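Local coordinates for putative carbonic anhydrase (Streptococcus mutans, PDB 3LAS), which is a beta-class, zinc-dependent carbonic anhydrase that interconverts carbon dioxide and hydrogencarbonate, with one zinc ion per subunit, at the interface of chains A and B. Coordinates in Å, arbitrary orientation; residue numbers count along the deposited sequence, not the author numbering. Chains: chain A/B, Putative carbonic anhydrase.

Contact 1: the interface of chains A and B. Residues chain A 75, 79, 145; chain B 104, 108, 111-112.
A:Gln79 lies over the end of a helix of the partner chain and meets B:Leu108, B:Asp111 and B:Leu112, showing how a long polar side chain can serve a dimer contact through its methylenes and the flanks of its amide alike. It crosses B:Leu108 at about a right angle, with CG 3.7 Å from CD2 of that leucine. A bend at the second torsion (chi2 -46°) then turns the amide away from B:Leu108 and lays it over B:Asp111 and B:Leu112. Against B:Asp111 the two side chains run past each other in opposite directions, their amide and carboxylate planes 48° apart. The amide oxygen OE1 of A:Gln79 rests 3.4 Å from the CB methylene of B:Asp111, while the amide nitrogen NE2 faces the methyl CD2 of B:Leu112 at 3.8 Å. CD2 of B:Leu112 also touches ring carbon CG of A:Pro145, at 3.8 Å, and is thereby shared by proline and amide. At the other end, CG1 of A:Val75 comes within 3.7 Å of B:Leu108 CD2 and also reaches CD1, so the valine methyl meets both branches of the leucine fork. B:Phe104 turns its rim to A:Val75, whose carbonyl oxygen lies in the ring plane, 3.9 Å from CZ; one face of the ring is backed by B:Leu108 of its own chain. In the fold, the C-terminal part of helix 68-80 of chain A, joined by the loop residue A:Pro145, packs against helix 101-112 of chain B.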
ATOM      1  N   VAL A  75       7.581  11.318  -0.242  1.00  8.56           N
ATOM      2  CA  VAL A  75       8.434  12.364  -0.839  1.00  8.69           C
ATOM      3  C   VAL A  75       8.360  12.168  -2.349  1.00  8.75           C
ATOM      4  O   VAL A  75       8.283  13.205  -3.117  1.00  8.66           O
ATOM      5  CB  VAL A  75       9.873  12.172  -0.324  1.00 10.43           C
ATOM      6  CG1 VAL A  75      10.860  13.015  -1.237  1.00 12.76           C
ATOM      7  CG2 VAL A  75       9.984  12.484   1.121  1.00 12.32           C
ATOM      8  N   GLN A  79       6.956  15.412  -4.199  1.00  8.62           N
ATOM      9  CA  GLN A  79       7.932  16.248  -4.899  1.00  9.71           C
ATOM     10  C   GLN A  79       8.046  15.837  -6.308  1.00 10.91           C
ATOM     11  O   GLN A  79       8.365  16.707  -7.167  1.00 12.82           O
ATOM     12  CB  GLN A  79       9.317  16.197  -4.190  1.00 11.15           C
ATOM     13  CG  GLN A  79       9.220  16.663  -2.711  1.00 10.92           C
ATOM     14  CD  GLN A  79       8.444  17.922  -2.441  1.00 11.44           C
ATOM     15  OE1 GLN A  79       8.535  18.882  -3.224  1.00 11.28           O
ATOM     16  NE2 GLN A  79       7.668  17.977  -1.391  1.00 12.36           N
ATOM     17  N   PRO A 145       6.908  18.596   3.903  1.00 13.05           N
ATOM     18  CA  PRO A 145       6.879  20.024   4.130  1.00 15.76           C
ATOM     19  C   PRO A 145       5.782  20.437   5.075  1.00 16.08           C
ATOM     20  O   PRO A 145       4.781  19.763   5.259  1.00 13.60           O
ATOM     21  CB  PRO A 145       6.340  20.578   2.787  1.00 19.71           C
ATOM     22  CG  PRO A 145       6.739  19.725   1.838  1.00 15.75           C
ATOM     23  CD  PRO A 145       6.968  18.322   2.490  1.00 14.44           C
TER
ATOM     24  N   PHE B 104      17.068  12.775  -8.463  1.00 13.07           N
ATOM     25  CA  PHE B 104      16.064  13.127  -7.482  1.00 13.89           C
ATOM     26  C   PHE B 104      16.713  13.795  -6.295  1.00 14.40           C
ATOM     27  O   PHE B 104      16.087  14.712  -5.699  1.00 13.50           O
ATOM     28  CB  PHE B 104      15.250  11.887  -7.087  1.00 14.46           C
ATOM     29  CG  PHE B 104      13.961  12.197  -6.415  1.00 13.29           C
ATOM     30  CD1 PHE B 104      13.034  13.062  -6.995  1.00 14.63           C
ATOM     31  CD2 PHE B 104      13.642  11.559  -5.204  1.00 14.35           C
ATOM     32  CE1 PHE B 104      11.823  13.382  -6.341  1.00 13.62           C
ATOM     33  CE2 PHE B 104      12.412  11.878  -4.591  1.00 12.87           C
ATOM     34  CZ  PHE B 104      11.545  12.732  -5.139  1.00 11.93           C
ATOM     35  N   LEU B 108      15.430  17.372  -4.856  1.00 12.34           N
ATOM     36  CA  LEU B 108      15.038  17.605  -3.465  1.00 13.05           C
ATOM     37  C   LEU B 108      15.809  18.776  -2.848  1.00 11.79           C
ATOM     38  O   LEU B 108      15.291  19.465  -1.968  1.00 12.31           O
ATOM     39  CB  LEU B 108      15.206  16.335  -2.601  1.00 14.10           C
ATOM     40  CG  LEU B 108      14.181  15.276  -3.053  1.00 14.23           C
ATOM     41  CD1 LEU B 108      14.415  14.044  -2.141  1.00 16.38           C
ATOM     42  CD2 LEU B 108      12.748  15.734  -2.937  1.00 13.78           C
ATOM     43  N   ASP B 111      13.555  21.502  -4.069  1.00 11.12           N
ATOM     44  CA  ASP B 111      12.172  21.446  -3.676  1.00 12.30           C
ATOM     45  C   ASP B 111      12.051  21.639  -2.149  1.00 13.29           C
ATOM     46  O   ASP B 111      11.069  22.257  -1.679  1.00 14.21           O
ATOM     47  CB  ASP B 111      11.564  20.078  -4.061  1.00 13.48           C
ATOM     48  CG  ASP B 111      11.368  19.940  -5.540  1.00 15.18           C
ATOM     49  OD1 ASP B 111      11.433  20.919  -6.295  1.00 18.51           O
ATOM     50  OD2 ASP B 111      11.254  18.662  -5.920  1.00 18.03           O
ATOM     51  N   LEU B 112      13.051  21.138  -1.379  1.00 13.23           N
ATOM     52  CA  LEU B 112      12.959  21.131   0.065  1.00 12.19           C
ATOM     53  C   LEU B 112      14.144  21.760   0.734  1.00 13.17           C
ATOM     54  O   LEU B 112      14.124  21.951   1.958  1.00 13.42           O
ATOM     55  CB  LEU B 112      12.843  19.696   0.580  1.00 13.77           C
ATOM     56  CG  LEU B 112      11.550  18.904   0.192  1.00 13.15           C
ATOM     57  CD1 LEU B 112      11.687  17.467   0.688  1.00 18.20           C
ATOM     58  CD2 LEU B 112      10.353  19.602   0.754  1.00 17.79           C
TER

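Contact 2: the interface of chains A and B. Residues chain A 33, 35, 49-51, 87; chain B 9, 12.
The N-terminal helix 5-20 of this beta-class carbonic anhydrase packs on the other subunit, a helical arm that inserts B:Phe9 into an apolar pocket of chain A. Strands 33-38 and 85-91 supply the floor, and the end of helix 45-49 with the residues after it forms a wall. A:Leu49, A:Leu51 and A:Ile35 lie to one side of the ring plane. CB of A:Leu49 sits 4.0 Å above the plane of the B:Phe9 ring, displaced toward the rim, and the leucine crosses the phenylalanine obliquely to bring CD1 to 3.9 Å from CD2 of B:Phe9. On the same face, CD2 of A:Leu51 packs on CE1 of B:Phe9 at 3.5 Å. From the strands, A:Val33 and A:Ile35 point against the incoming side chain. The torsion of A:Val33 (chi1 178°, CG1 anti to the backbone N) points this methyl at the ring, 3.7 Å from CE2 of B:Phe9, and CD1 of A:Ile35 meets the same carbon. A:Val87 adds CG2 from the neighbouring strand, 4.0 Å from CE2 of B:Phe9, where three branched side chains converge; both valine methyls come from slightly beyond the ring plane on the side away from A:Leu49. Nearer the helix backbone, the carbonyl oxygen of A:Leu49 lies 3.6 Å from ring carbon CD1 of B:Phe9. One helical turn further on, the methyl of B:Ala12 approaches that oxygen too, and its CB rests 3.9 Å from CA of A:Gly50.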
ATOM      1  N   VAL A  33      -3.884  14.126  -3.378  1.00  8.32           N
ATOM      2  CA  VAL A  33      -3.901  13.459  -2.075  1.00  7.20           C
ATOM      3  C   VAL A  33      -3.147  12.146  -2.145  1.00  7.54           C
ATOM      4  O   VAL A  33      -3.243  11.403  -3.160  1.00  8.65           O
ATOM      5  CB  VAL A  33      -5.358  13.176  -1.611  1.00  8.88           C
ATOM      6  CG1 VAL A  33      -5.330  12.440  -0.253  1.00 10.30           C
ATOM      7  CG2 VAL A  33      -6.168  14.437  -1.521  1.00  9.08           C
ATOM      8  N   ILE A  35      -3.026   8.746   0.389  1.00  6.65           N
ATOM      9  CA  ILE A  35      -3.635   8.071   1.555  1.00  6.98           C
ATOM     10  C   ILE A  35      -2.689   7.065   2.093  1.00  7.22           C
ATOM     11  O   ILE A  35      -2.075   6.316   1.307  1.00  9.46           O
ATOM     12  CB  ILE A  35      -4.911   7.379   1.063  1.00  8.64           C
ATOM     13  CG1 ILE A  35      -5.922   8.452   0.546  1.00 10.12           C
ATOM     14  CG2 ILE A  35      -5.580   6.534   2.187  1.00  9.86           C
ATOM     15  CD1 ILE A  35      -6.760   7.887  -0.595  1.00 11.65           C
ATOM     16  N   LEU A  49     -13.811   5.856  -0.243  1.00  9.54           N
ATOM     17  CA  LEU A  49     -13.561   7.284  -0.310  1.00  9.81           C
ATOM     18  C   LEU A  49     -14.137   7.950  -1.517  1.00  9.77           C
ATOM     19  O   LEU A  49     -13.912   9.174  -1.678  1.00 10.63           O
ATOM     20  CB  LEU A  49     -12.040   7.575  -0.129  1.00 10.20           C
ATOM     21  CG  LEU A  49     -11.363   6.985   1.107  1.00  9.85           C
ATOM     22  CD1 LEU A  49      -9.849   7.330   1.029  1.00 12.56           C
ATOM     23  CD2 LEU A  49     -11.940   7.468   2.413  1.00 13.02           C
ATOM     24  N   GLY A  50     -14.787   7.200  -2.368  1.00  9.31           N
ATOM     25  CA  GLY A  50     -15.352   7.790  -3.604  1.00 10.35           C
ATOM     26  C   GLY A  50     -14.324   8.101  -4.665  1.00 10.87           C
ATOM     27  O   GLY A  50     -14.537   9.065  -5.448  1.00 13.04           O
ATOM     28  N   LEU A  51     -13.206   7.420  -4.739  1.00  9.55           N
ATOM     29  CA  LEU A  51     -12.132   7.731  -5.732  1.00  9.57           C
ATOM     30  C   LEU A  51     -12.490   7.245  -7.076  1.00  8.67           C
ATOM     31  O   LEU A  51     -12.760   6.069  -7.303  1.00 12.48           O
ATOM     32  CB  LEU A  51     -10.808   7.072  -5.327  1.00  9.00           C
ATOM     33  CG  LEU A  51     -10.344   7.355  -3.872  1.00 10.34           C
ATOM     34  CD1 LEU A  51      -9.030   6.581  -3.698  1.00 13.50           C
ATOM     35  CD2 LEU A  51     -10.195   8.854  -3.669  1.00 13.25           C
ATOM     36  N   VAL A  87      -3.737  11.725   4.023  1.00  8.21           N
ATOM     37  CA  VAL A  87      -4.749  11.167   4.935  1.00  7.86           C
ATOM     38  C   VAL A  87      -4.162   9.951   5.553  1.00  7.90           C
ATOM     39  O   VAL A  87      -3.749   9.021   4.818  1.00  9.84           O
ATOM     40  CB  VAL A  87      -6.039  10.822   4.170  1.00  8.20           C
ATOM     41  CG1 VAL A  87      -7.097  10.153   5.123  1.00 10.24           C
ATOM     42  CG2 VAL A  87      -6.650  12.027   3.526  1.00  9.31           C
TER
ATOM     43  N   PHE B   9     -13.820  13.306   0.707  1.00  9.23           N
ATOM     44  CA  PHE B   9     -13.841  11.859   0.928  1.00  9.41           C
ATOM     45  C   PHE B   9     -14.833  11.524   2.010  1.00  8.60           C
ATOM     46  O   PHE B   9     -15.573  10.528   1.818  1.00  9.34           O
ATOM     47  CB  PHE B   9     -12.466  11.363   1.420  1.00  9.91           C
ATOM     48  CG  PHE B   9     -11.300  11.497   0.476  1.00 12.13           C
ATOM     49  CD1 PHE B   9     -11.455  11.716  -0.845  1.00 13.27           C
ATOM     50  CD2 PHE B   9     -10.012  11.231   1.054  1.00 12.60           C
ATOM     51  CE1 PHE B   9     -10.288  11.725  -1.711  1.00 17.81           C
ATOM     52  CE2 PHE B   9      -8.825  11.226   0.265  1.00 14.90           C
ATOM     53  CZ  PHE B   9      -8.998  11.532  -1.056  1.00 14.14           C
ATOM     54  N   ALA B  12     -18.295  11.648   0.399  1.00  9.26           N
ATOM     55  CA  ALA B  12     -18.519  10.545  -0.508  1.00  9.35           C
ATOM     56  C   ALA B  12     -18.695   9.203   0.229  1.00  9.65           C
ATOM     57  O   ALA B  12     -19.351   8.271  -0.250  1.00 10.25           O
ATOM     58  CB  ALA B  12     -17.326  10.409  -1.478  1.00 10.98           C
TER

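Contact 1 and contact 2 belong to one two-fold symmetric interface, and the centres of their C-alpha atoms stand about 23 Å apart. They have no residue in common and use different elements: in contact 1 helix 101-112 of chain B meets helix 68-80 of chain A, whereas in contact 2 helix 5-20 of chain B reaches the strands and a helix end of chain A. Chain B therefore grips its partner at two separated places, and exchange of the chains doubles each. Such a spread would suit a stable dimer, in keeping with the dimeric units typical of beta-class carbonic anhydrases.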